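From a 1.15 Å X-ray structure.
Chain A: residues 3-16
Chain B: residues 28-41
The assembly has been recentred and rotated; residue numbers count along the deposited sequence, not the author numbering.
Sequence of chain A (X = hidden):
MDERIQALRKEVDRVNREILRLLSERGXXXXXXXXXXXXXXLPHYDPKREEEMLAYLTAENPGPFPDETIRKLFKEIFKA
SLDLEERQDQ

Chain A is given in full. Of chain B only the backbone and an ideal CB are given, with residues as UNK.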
ATOM      1  N   GLU A   3       1.939  14.724 -22.135  1.00 19.47           N
ATOM      2  CA  GLU A   3       0.595  14.480 -22.733  1.00 14.60           C
ATOM      3  C   GLU A   3      -0.413  14.055 -21.672  1.00 13.02           C
ATOM      4  O   GLU A   3      -0.262  14.385 -20.496  1.00 13.27           O
ATOM      5  CB  GLU A   3       0.694  13.404 -23.818  1.00 14.75           C
ATOM      6  CG  GLU A   3       1.327  12.101 -23.351  1.00 17.46           C
ATOM      7  CD  GLU A   3       1.475  11.085 -24.471  1.00 18.91           C
ATOM      8  OE1 GLU A   3       0.444  10.580 -24.964  1.00 21.26           O
ATOM      9  OE2 GLU A   3       2.625  10.792 -24.861  1.00 18.46           O
ATOM     10  N   ARG A   4      -1.444  13.333 -22.095  1.00 11.42           N
ATOM     11  CA  ARG A   4      -2.471  12.862 -21.173  1.00 10.52           C
ATOM     12  C   ARG A   4      -1.887  11.807 -20.242  1.00 10.56           C
ATOM     13  O   ARG A   4      -2.168  11.803 -19.042  1.00 10.46           O
ATOM     14  CB  ARG A   4      -3.651  12.283 -21.952  1.00 11.15           C
ATOM     15  CG  ARG A   4      -4.366  13.298 -22.828  1.00 11.99           C
ATOM     16  CD  ARG A   4      -5.336  12.613 -23.769  1.00 13.40           C
ATOM     17  NE  ARG A   4      -4.633  11.796 -24.752  1.00 13.07           N
ATOM     18  CZ  ARG A   4      -5.236  11.042 -25.665  1.00 14.19           C
ATOM     19  NH1 ARG A   4      -6.560  10.995 -25.723  1.00 15.76           N
ATOM     20  NH2 ARG A   4      -4.513  10.337 -26.523  1.00 15.96           N
ATOM     21  N   ILE A   5      -1.080  10.907 -20.793  1.00  9.66           N
ATOM     22  CA  ILE A   5      -0.455   9.878 -19.977  1.00 10.30           C
ATOM     23  C   ILE A   5       0.530  10.539 -19.018  1.00 10.86           C
ATOM     24  O   ILE A   5       0.614  10.161 -17.850  1.00 11.30           O
ATOM     25  CB  ILE A   5       0.274   8.835 -20.850  1.00 10.36           C
ATOM     26  CG1 ILE A   5      -0.756   8.017 -21.633  1.00 12.49           C
ATOM     27  CG2 ILE A   5       1.132   7.924 -19.978  1.00 12.10           C
ATOM     28  CD1 ILE A   5      -0.160   6.969 -22.545  1.00 12.08           C
ATOM     29  N   GLN A   6       1.266  11.534 -19.507  1.00 10.93           N
ATOM     30  CA  GLN A   6       2.223  12.240 -18.667  1.00 12.39           C
ATOM     31  C   GLN A   6       1.493  12.901 -17.501  1.00 11.18           C
ATOM     32  O   GLN A   6       1.976  12.889 -16.368  1.00 11.29           O
ATOM     33  CB  GLN A   6       2.968  13.304 -19.476  1.00 14.41           C
ATOM     34  CG  GLN A   6       4.005  14.070 -18.665  1.00 20.49           C
ATOM     35  CD  GLN A   6       4.749  15.106 -19.487  1.00 22.66           C
ATOM     36  OE1 GLN A   6       4.513  15.246 -20.687  1.00 25.99           O
ATOM     37  NE2 GLN A   6       5.653  15.837 -18.845  1.00 25.22           N
ATOM     38  N   ALA A   7       0.325  13.472 -17.782  1.00 11.55           N
ATOM     39  CA  ALA A   7      -0.469  14.131 -16.750  1.00 10.37           C
ATOM     40  C   ALA A   7      -0.949  13.119 -15.715  1.00 10.52           C
ATOM     41  O   ALA A   7      -0.883  13.370 -14.511  1.00 10.58           O
ATOM     42  CB  ALA A   7      -1.659  14.844 -17.380  1.00 11.55           C
ATOM     43  N   LEU A   8      -1.427  11.970 -16.182  1.00  9.97           N
ATOM     44  CA  LEU A   8      -1.905  10.933 -15.279  1.00  9.69           C
ATOM     45  C   LEU A   8      -0.767  10.379 -14.425  1.00  9.13           C
ATOM     46  O   LEU A   8      -0.971  10.036 -13.260  1.00  9.34           O
ATOM     47  CB  LEU A   8      -2.570   9.807 -16.075  1.00  9.70           C
ATOM     48  CG  LEU A   8      -3.935  10.158 -16.679  1.00  9.48           C
ATOM     49  CD1 LEU A   8      -4.337   9.118 -17.712  1.00 10.74           C
ATOM     50  CD2 LEU A   8      -4.969  10.260 -15.569  1.00 10.70           C
ATOM     51  N   ARG A   9       0.429  10.294 -14.997  1.00  9.65           N
ATOM     52  CA  ARG A   9       1.572   9.796 -14.244  1.00  9.99           C
ATOM     53  C   ARG A   9       1.897  10.733 -13.085  1.00  9.83           C
ATOM     54  O   ARG A   9       2.353  10.287 -12.031  1.00  9.38           O
ATOM     55  CB  ARG A   9       2.789   9.617 -15.157  1.00 11.22           C
ATOM     56  CG  ARG A   9       2.711   8.365 -16.024  1.00 12.74           C
ATOM     57  CD  ARG A   9       4.008   8.113 -16.776  1.00 15.08           C
ATOM     58  NE  ARG A   9       4.022   6.806 -17.428  1.00 17.72           N
ATOM     59  CZ  ARG A   9       5.076   6.301 -18.062  1.00 17.61           C
ATOM     60  NH1 ARG A   9       6.203   6.996 -18.132  1.00 17.72           N
ATOM     61  NH2 ARG A   9       5.007   5.099 -18.617  1.00 19.25           N
ATOM     62  N   LYS A  10       1.655  12.028 -13.272  1.00  9.71           N
ATOM     63  CA  LYS A  10       1.899  12.997 -12.207  1.00 10.50           C
ATOM     64  C   LYS A  10       0.932  12.711 -11.063  1.00  9.55           C
ATOM     65  O   LYS A  10       1.286  12.831  -9.890  1.00  9.76           O
ATOM     66  CB  LYS A  10       1.687  14.425 -12.712  1.00 12.85           C
ATOM     67  CG  LYS A  10       2.921  15.074 -13.312  1.00 17.66           C
ATOM     68  CD  LYS A  10       2.629  16.501 -13.755  1.00 21.21           C
ATOM     69  CE  LYS A  10       2.145  17.384 -12.609  1.00 22.76           C
ATOM     70  NZ  LYS A  10       3.203  17.648 -11.595  1.00 25.35           N
ATOM     71  N   GLU A  11      -0.297  12.342 -11.406  1.00  9.03           N
ATOM     72  CA  GLU A  11      -1.284  12.020 -10.392  1.00  9.66           C
ATOM     73  C   GLU A  11      -0.883  10.738  -9.677  1.00  8.70           C
ATOM     74  O   GLU A  11      -1.069  10.606  -8.465  1.00  9.22           O
ATOM     75  CB  GLU A  11      -2.662  11.866 -11.026  1.00 11.00           C
ATOM     76  CG  GLU A  11      -3.196  13.174 -11.565  1.00 15.12           C
ATOM     77  CD  GLU A  11      -3.275  14.245 -10.497  1.00 18.87           C
ATOM     78  OE1 GLU A  11      -3.942  14.010  -9.465  1.00 21.80           O
ATOM     79  OE2 GLU A  11      -2.671  15.320 -10.689  1.00 22.68           O
ATOM     80  N   VAL A  12      -0.324   9.794 -10.425  1.00  9.07           N
ATOM     81  CA  VAL A  12       0.123   8.545  -9.829  1.00  7.70           C
ATOM     82  C   VAL A  12       1.265   8.846  -8.857  1.00  7.36           C
ATOM     83  O   VAL A  12       1.326   8.261  -7.776  1.00  7.28           O
ATOM     84  CB  VAL A  12       0.588   7.530 -10.902  1.00  8.24           C
ATOM     85  CG1 VAL A  12       1.313   6.367 -10.240  1.00  8.51           C
ATOM     86  CG2 VAL A  12      -0.617   7.009 -11.676  1.00  8.41           C
ATOM     87  N   ASP A  13       2.158   9.763  -9.226  1.00  7.07           N
ATOM     88  CA  ASP A  13       3.268  10.131  -8.342  1.00  7.54           C
ATOM     89  C   ASP A  13       2.723  10.654  -7.014  1.00  7.32           C
ATOM     90  O   ASP A  13       3.212  10.300  -5.939  1.00  7.55           O
ATOM     91  CB  ASP A  13       4.137  11.236  -8.956  1.00  8.45           C
ATOM     92  CG  ASP A  13       4.955  10.767 -10.142  1.00  9.41           C
ATOM     93  OD1 ASP A  13       5.236   9.557 -10.253  1.00  9.95           O
ATOM     94  OD2 ASP A  13       5.339  11.636 -10.955  1.00 11.46           O
ATOM     95  N   ARG A  14       1.721  11.520  -7.103  1.00  7.41           N
ATOM     96  CA  ARG A  14       1.105  12.109  -5.923  1.00  8.18           C
ATOM     97  C   ARG A  14       0.532  11.027  -5.011  1.00  6.80           C
ATOM     98  O   ARG A  14       0.740  11.047  -3.793  1.00  7.50           O
ATOM     99  CB  ARG A  14      -0.002  13.069  -6.358  1.00  9.70           C
ATOM    100  CG  ARG A  14      -0.639  13.838  -5.229  1.00 14.29           C
ATOM    101  CD  ARG A  14       0.358  14.774  -4.588  1.00 21.18           C
ATOM    102  NE  ARG A  14      -0.180  15.412  -3.390  1.00 24.34           N
ATOM    103  CZ  ARG A  14      -0.750  14.747  -2.391  1.00 24.91           C
ATOM    104  NH1 ARG A  14      -0.854  13.429  -2.457  1.00 27.63           N
ATOM    105  NH2 ARG A  14      -1.214  15.396  -1.334  1.00 27.47           N
ATOM    106  N   VAL A  15      -0.185  10.079  -5.607  1.00  6.81           N
ATOM    107  CA  VAL A  15      -0.788   8.990  -4.857  1.00  7.29           C
ATOM    108  C   VAL A  15       0.289   8.075  -4.275  1.00  6.80           C
ATOM    109  O   VAL A  15       0.164   7.623  -3.138  1.00  6.58           O
ATOM    110  CB  VAL A  15      -1.772   8.189  -5.748  1.00  8.10           C
ATOM    111  CG1 VAL A  15      -2.254   6.950  -5.016  1.00  9.87           C
ATOM    112  CG2 VAL A  15      -2.966   9.069  -6.118  1.00  9.19           C
ATOM    113  N   ASN A  16       1.347   7.804  -5.040  1.00  6.83           N
ATOM    114  CA  ASN A  16       2.446   6.967  -4.551  1.00  6.45           C
ATOM    115  C   ASN A  16       3.002   7.567  -3.264  1.00  5.80           C
ATOM    116  O   ASN A  16       3.246   6.860  -2.284  1.00  6.05           O
ATOM    117  CB  ASN A  16       3.615   6.920  -5.543  1.00  6.29           C
ATOM    118  CG  ASN A  16       3.410   5.942  -6.685  1.00  7.73           C
ATOM    119  OD1 ASN A  16       2.559   5.052  -6.628  1.00  8.26           O
ATOM    120  ND2 ASN A  16       4.225   6.089  -7.726  1.00  7.78           N
TER
ATOM    121  N   UNK B  28      -7.534   3.116 -10.245  1.00  8.51           N
ATOM    122  CA  UNK B  28      -8.340   3.778 -11.262  1.00  8.42           C
ATOM    123  C   UNK B  28      -7.463   4.609 -12.194  1.00  7.80           C
ATOM    124  O   UNK B  28      -7.728   4.682 -13.396  1.00  8.91           O
ATOM    125  CB  UNK B  28      -9.404   4.661 -10.608  1.00  8.42           C
ATOM    126  N   UNK B  29      -6.416   5.226 -11.655  1.00  7.98           N
ATOM    127  CA  UNK B  29      -5.516   6.028 -12.474  1.00  8.01           C
ATOM    128  C   UNK B  29      -4.769   5.165 -13.483  1.00  7.99           C
ATOM    129  O   UNK B  29      -4.669   5.515 -14.662  1.00  8.28           O
ATOM    130  CB  UNK B  29      -4.521   6.781 -11.588  1.00  8.01           C
ATOM    131  N   UNK B  30      -4.238   4.039 -13.027  1.00  8.55           N
ATOM    132  CA  UNK B  30      -3.509   3.158 -13.924  1.00  9.57           C
ATOM    133  C   UNK B  30      -4.457   2.541 -14.948  1.00 10.06           C
ATOM    134  O   UNK B  30      -4.051   2.250 -16.070  1.00  9.98           O
ATOM    135  CB  UNK B  30      -2.788   2.064 -13.134  1.00  9.57           C
ATOM    136  N   UNK B  31      -5.720   2.349 -14.575  1.00  9.49           N
ATOM    137  CA  UNK B  31      -6.696   1.817 -15.521  1.00  9.73           C
ATOM    138  C   UNK B  31      -6.858   2.822 -16.658  1.00  8.83           C
ATOM    139  O   UNK B  31      -6.939   2.453 -17.831  1.00  9.18           O
ATOM    140  CB  UNK B  31      -8.036   1.536 -14.839  1.00  9.73           C
ATOM    141  N   UNK B  32      -6.910   4.100 -16.298  1.00  8.12           N
ATOM    142  CA  UNK B  32      -7.067   5.157 -17.284  1.00  8.63           C
ATOM    143  C   UNK B  32      -5.843   5.220 -18.190  1.00  8.00           C
ATOM    144  O   UNK B  32      -5.967   5.388 -19.405  1.00  8.51           O
ATOM    145  CB  UNK B  32      -7.295   6.505 -16.597  1.00  8.63           C
ATOM    146  N   UNK B  33      -4.659   5.094 -17.600  1.00  7.35           N
ATOM    147  CA  UNK B  33      -3.428   5.115 -18.379  1.00  7.69           C
ATOM    148  C   UNK B  33      -3.427   3.920 -19.332  1.00  7.17           C
ATOM    149  O   UNK B  33      -3.092   4.051 -20.509  1.00  7.71           O
ATOM    150  CB  UNK B  33      -2.200   5.090 -17.467  1.00  7.69           C
ATOM    151  N   UNK B  34      -3.824   2.760 -18.818  1.00  7.54           N
ATOM    152  CA  UNK B  34      -3.857   1.554 -19.628  1.00  8.92           C
ATOM    153  C   UNK B  34      -4.762   1.652 -20.839  1.00  9.06           C
ATOM    154  O   UNK B  34      -4.415   1.160 -21.914  1.00  9.42           O
ATOM    155  CB  UNK B  34      -4.299   0.370 -18.765  1.00  8.92           C
ATOM    156  N   UNK B  35      -5.922   2.280 -20.670  1.00  8.47           N
ATOM    157  CA  UNK B  35      -6.870   2.441 -21.764  1.00  9.46           C
ATOM    158  C   UNK B  35      -6.256   3.327 -22.842  1.00  9.53           C
ATOM    159  O   UNK B  35      -6.408   3.063 -24.037  1.00 10.23           O
ATOM    160  CB  UNK B  35      -8.188   3.033 -21.262  1.00  9.46           C
ATOM    161  N   UNK B  36      -5.557   4.376 -22.425  1.00  9.30           N
ATOM    162  CA  UNK B  36      -4.914   5.274 -23.376  1.00  9.47           C
ATOM    163  C   UNK B  36      -3.788   4.562 -24.111  1.00  9.50           C
ATOM    164  O   UNK B  36      -3.626   4.728 -25.320  1.00 10.59           O
ATOM    165  CB  UNK B  36      -4.379   6.517 -22.663  1.00  9.47           C
ATOM    166  N   UNK B  37      -3.007   3.768 -23.385  1.00  8.12           N
ATOM    167  CA  UNK B  37      -1.910   3.045 -24.008  1.00  8.95           C
ATOM    168  C   UNK B  37      -2.438   2.060 -25.042  1.00  9.04           C
ATOM    169  O   UNK B  37      -1.870   1.925 -26.123  1.00 10.46           O
ATOM    170  CB  UNK B  37      -1.080   2.314 -22.951  1.00  8.95           C
ATOM    171  N   UNK B  38      -3.534   1.384 -24.721  1.00  9.28           N
ATOM    172  CA  UNK B  38      -4.121   0.430 -25.653  1.00 10.52           C
ATOM    173  C   UNK B  38      -4.567   1.116 -26.939  1.00 11.92           C
ATOM    174  O   UNK B  38      -4.285   0.633 -28.035  1.00 11.95           O
ATOM    175  CB  UNK B  38      -5.305  -0.288 -25.002  1.00 10.52           C
ATOM    176  N   UNK B  39      -5.253   2.247 -26.814  1.00 11.37           N
ATOM    177  CA  UNK B  39      -5.731   2.955 -27.994  1.00 15.20           C
ATOM    178  C   UNK B  39      -4.594   3.573 -28.803  1.00 15.49           C
ATOM    179  O   UNK B  39      -4.704   3.724 -30.019  1.00 17.57           O
ATOM    180  CB  UNK B  39      -6.722   4.045 -27.580  1.00 15.20           C
ATOM    181  N   UNK B  40      -3.500   3.916 -28.131  1.00 13.65           N
ATOM    182  CA  UNK B  40      -2.356   4.522 -28.804  1.00 14.05           C
ATOM    183  C   UNK B  40      -1.349   3.485 -29.295  1.00 14.27           C
ATOM    184  O   UNK B  40      -0.354   3.833 -29.932  1.00 15.12           O
ATOM    185  CB  UNK B  40      -1.662   5.507 -27.862  1.00 14.05           C
ATOM    186  N   UNK B  41      -1.609   2.215 -29.001  1.00 14.33           N
ATOM    187  CA  UNK B  41      -0.708   1.157 -29.424  1.00 14.77           C
ATOM    188  C   UNK B  41       0.612   1.183 -28.678  1.00 15.26           C
ATOM    189  O   UNK B  41       1.662   0.885 -29.247  1.00 17.00           O
ATOM    190  CB  UNK B  41      -0.451   1.261 -30.929  1.00 14.77           C
TER

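Two helices from two copies of one protein run nearly antiparallel, at 162°, with their axes 9.7 Å apart. No hydrogen bond joins them directly, so shape must carry most of the fit.

Position 28 points where chain A does not reach and leaves the choice open; it is Arg B28. Position 29 aims CA-to-CB at chain A, and its ideal CB lies 3.9 Å from Val A12 CG2. Leu A8, Glu A11, Val A12 and Val A15 make a hollow there, mostly of hydrocarbon, which suits leucine, isoleucine or methionine. It is Leu B29, a knob in that hole: its CD1 lies 3.9 Å from Val A15 CG2 and its CD2 4.0 Å from Leu A8 CD2.

Position 30 points away, so chain A leaves the choice open. Val B30 touches it lightly, CG1 4.5 Å from Val A12 CG2. Position 31 is out of reach, and a polar residue is acceptable; it is Gln B31.

At position 32 the ideal CB sits 4.1 Å from Leu A8 CD1. An aliphatic side chain could cover the leucine, as could a long polar one with its methylenes. Glu B32 is extended, with OE2 3.7 Å from Leu A8 CD2, a packing contact without a polar partner in chain A.

Position 33 points sideways, yet Ile A5, Leu A8, Arg A9 and Val A12 surround the space ahead. A branched or flexible aliphatic chain could turn inward. Ile B33 does so, with CG1 3.6 Å from Leu A8 CB and CD1 4.0 Å from Val A12 CG2.

Position 34 points away, and an ideal CB there would stand only 3.3 Å from the O of Val B30, so glycine, which has no CB, escapes the crowding; it is Gly B34. Position 35 is out of reach, so chain A sets no preference; it is Arg B35.

Position 36 faces chain A, its ideal CB 4.1 Å from Ile A5 CG1, with Leu A8 to one side and the guanidinium of Arg A4 nearby. Leucine or methionine could serve both surroundings. Leu B36 places CD1 3.7 Å from Leu A8 CD1, while CD2 lies over one face of the guanidinium, 3.7 Å from Arg A4 NH1.

Position 37 points sideways past Ile A5 CD1, with Arg A9 beyond; a long side chain with a polar end fits. Gln B37 packs CG 3.7 Å from Ile A5 CD1, and a water accepts from both its NE2 and, weakly, Arg A9 NH2.

Position 38, also out of reach, is equally free; it is Thr B38. Position 39 points toward chain A but touches nothing; Arg A4 invites an acid. Glu B39 answers through a water that links its OE2 to Arg A4 NH1.

Position 40 also points toward chain A, where an aliphatic chain can extend to Ile A5. Leu B40 puts CD1 4.1 Å from Ile A5 CD1. Position 41 has positive phi, favouring glycine, and Gly B41 forms a Schellman motif.

Chain B, residues 28-41: RLVQEIGRLQTELG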
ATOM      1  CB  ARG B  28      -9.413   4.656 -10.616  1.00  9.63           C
ATOM      2  CG  ARG B  28     -10.447   3.882  -9.804  1.00 12.19           C
ATOM      3  CD  ARG B  28     -11.673   4.739  -9.525  1.00 14.14           C
ATOM      4  NE  ARG B  28     -11.323   5.990  -8.856  1.00 16.20           N
ATOM      5  CZ  ARG B  28     -11.058   6.099  -7.558  1.00 16.25           C
ATOM      6  NH1 ARG B  28     -11.110   5.030  -6.771  1.00 15.97           N
ATOM      7  NH2 ARG B  28     -10.733   7.277  -7.048  1.00 16.99           N
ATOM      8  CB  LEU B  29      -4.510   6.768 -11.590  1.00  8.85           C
ATOM      9  CG  LEU B  29      -5.052   7.957 -10.799  1.00  8.95           C
ATOM     10  CD1 LEU B  29      -4.014   8.409  -9.786  1.00 10.66           C
ATOM     11  CD2 LEU B  29      -5.406   9.092 -11.751  1.00 12.10           C
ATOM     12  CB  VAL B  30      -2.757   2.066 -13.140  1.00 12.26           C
ATOM     13  CG1 VAL B  30      -1.566   2.678 -12.420  1.00 14.82           C
ATOM     14  CG2 VAL B  30      -3.678   1.428 -12.139  1.00 16.95           C
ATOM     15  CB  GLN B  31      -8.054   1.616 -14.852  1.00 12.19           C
ATOM     16  CG  GLN B  31      -8.141   0.437 -13.908  1.00 15.19           C
ATOM     17  CD  GLN B  31      -9.542   0.261 -13.361  1.00 14.16           C
ATOM     18  OE1 GLN B  31     -10.081   1.155 -12.710  1.00 17.63           O
ATOM     19  NE2 GLN B  31     -10.144  -0.892 -13.632  1.00 15.61           N
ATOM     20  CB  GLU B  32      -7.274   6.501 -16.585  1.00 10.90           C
ATOM     21  CG  GLU B  32      -8.044   7.508 -17.414  1.00 15.36           C
ATOM     22  CD  GLU B  32      -8.317   8.787 -16.656  1.00 15.79           C
ATOM     23  OE1 GLU B  32      -8.593   8.705 -15.440  1.00 17.68           O
ATOM     24  OE2 GLU B  32      -8.270   9.867 -17.277  1.00 18.74           O
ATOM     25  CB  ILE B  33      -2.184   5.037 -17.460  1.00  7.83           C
ATOM     26  CG1 ILE B  33      -2.035   6.345 -16.673  1.00  8.10           C
ATOM     27  CG2 ILE B  33      -0.940   4.746 -18.290  1.00  9.06           C
ATOM     28  CD1 ILE B  33      -0.997   6.286 -15.566  1.00  9.07           C
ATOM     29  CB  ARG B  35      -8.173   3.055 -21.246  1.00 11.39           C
ATOM     30  CG  ARG B  35      -8.978   2.136 -20.338  1.00 16.45           C
ATOM     31  CD  ARG B  35      -9.792   1.130 -21.137  1.00 19.33           C
ATOM     32  NE  ARG B  35     -10.961   1.746 -21.763  1.00 20.76           N
ATOM     33  CZ  ARG B  35     -12.036   2.163 -21.100  1.00 20.94           C
ATOM     34  NH1 ARG B  35     -12.101   2.029 -19.783  1.00 22.80           N
ATOM     35  NH2 ARG B  35     -13.050   2.715 -21.754  1.00 20.15           N
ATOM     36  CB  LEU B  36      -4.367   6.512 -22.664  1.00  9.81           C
ATOM     37  CG  LEU B  36      -5.424   7.515 -22.196  1.00 11.71           C
ATOM     38  CD1 LEU B  36      -4.767   8.609 -21.375  1.00 13.12           C
ATOM     39  CD2 LEU B  36      -6.146   8.104 -23.399  1.00 16.10           C
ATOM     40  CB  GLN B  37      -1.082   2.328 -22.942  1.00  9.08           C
ATOM     41  CG  GLN B  37      -0.363   3.305 -22.019  1.00 10.60           C
ATOM     42  CD  GLN B  37       0.335   2.630 -20.865  1.00 10.44           C
ATOM     43  OE1 GLN B  37      -0.205   1.712 -20.258  1.00 11.08           O
ATOM     44  NE2 GLN B  37       1.536   3.097 -20.541  1.00 12.72           N
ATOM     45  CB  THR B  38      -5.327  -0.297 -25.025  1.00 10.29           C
ATOM     46  OG1 THR B  38      -4.862  -1.193 -24.009  1.00 11.49           O
ATOM     47  CG2 THR B  38      -6.094  -1.084 -26.085  1.00 12.81           C
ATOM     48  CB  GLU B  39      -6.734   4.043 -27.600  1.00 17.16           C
ATOM     49  CG  GLU B  39      -7.564   4.545 -28.775  1.00 22.30           C
ATOM     50  CD  GLU B  39      -8.623   5.551 -28.369  1.00 24.34           C
ATOM     51  OE1 GLU B  39      -9.407   5.254 -27.443  1.00 25.64           O
ATOM     52  OE2 GLU B  39      -8.675   6.638 -28.983  1.00 27.71           O
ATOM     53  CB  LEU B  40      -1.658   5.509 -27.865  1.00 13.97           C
ATOM     54  CG  LEU B  40      -2.465   6.738 -27.439  1.00 14.51           C
ATOM     55  CD1 LEU B  40      -1.709   7.486 -26.356  1.00 15.43           C
ATOM     56  CD2 LEU B  40      -2.721   7.640 -28.641  1.00 15.33           C
TER
HETATM   57  O   HOH W   1      -8.642   8.815 -26.601  1.00 32.04           O
HETATM   58  O   HOH W   2       3.221   2.285 -18.164  1.00 28.50           O
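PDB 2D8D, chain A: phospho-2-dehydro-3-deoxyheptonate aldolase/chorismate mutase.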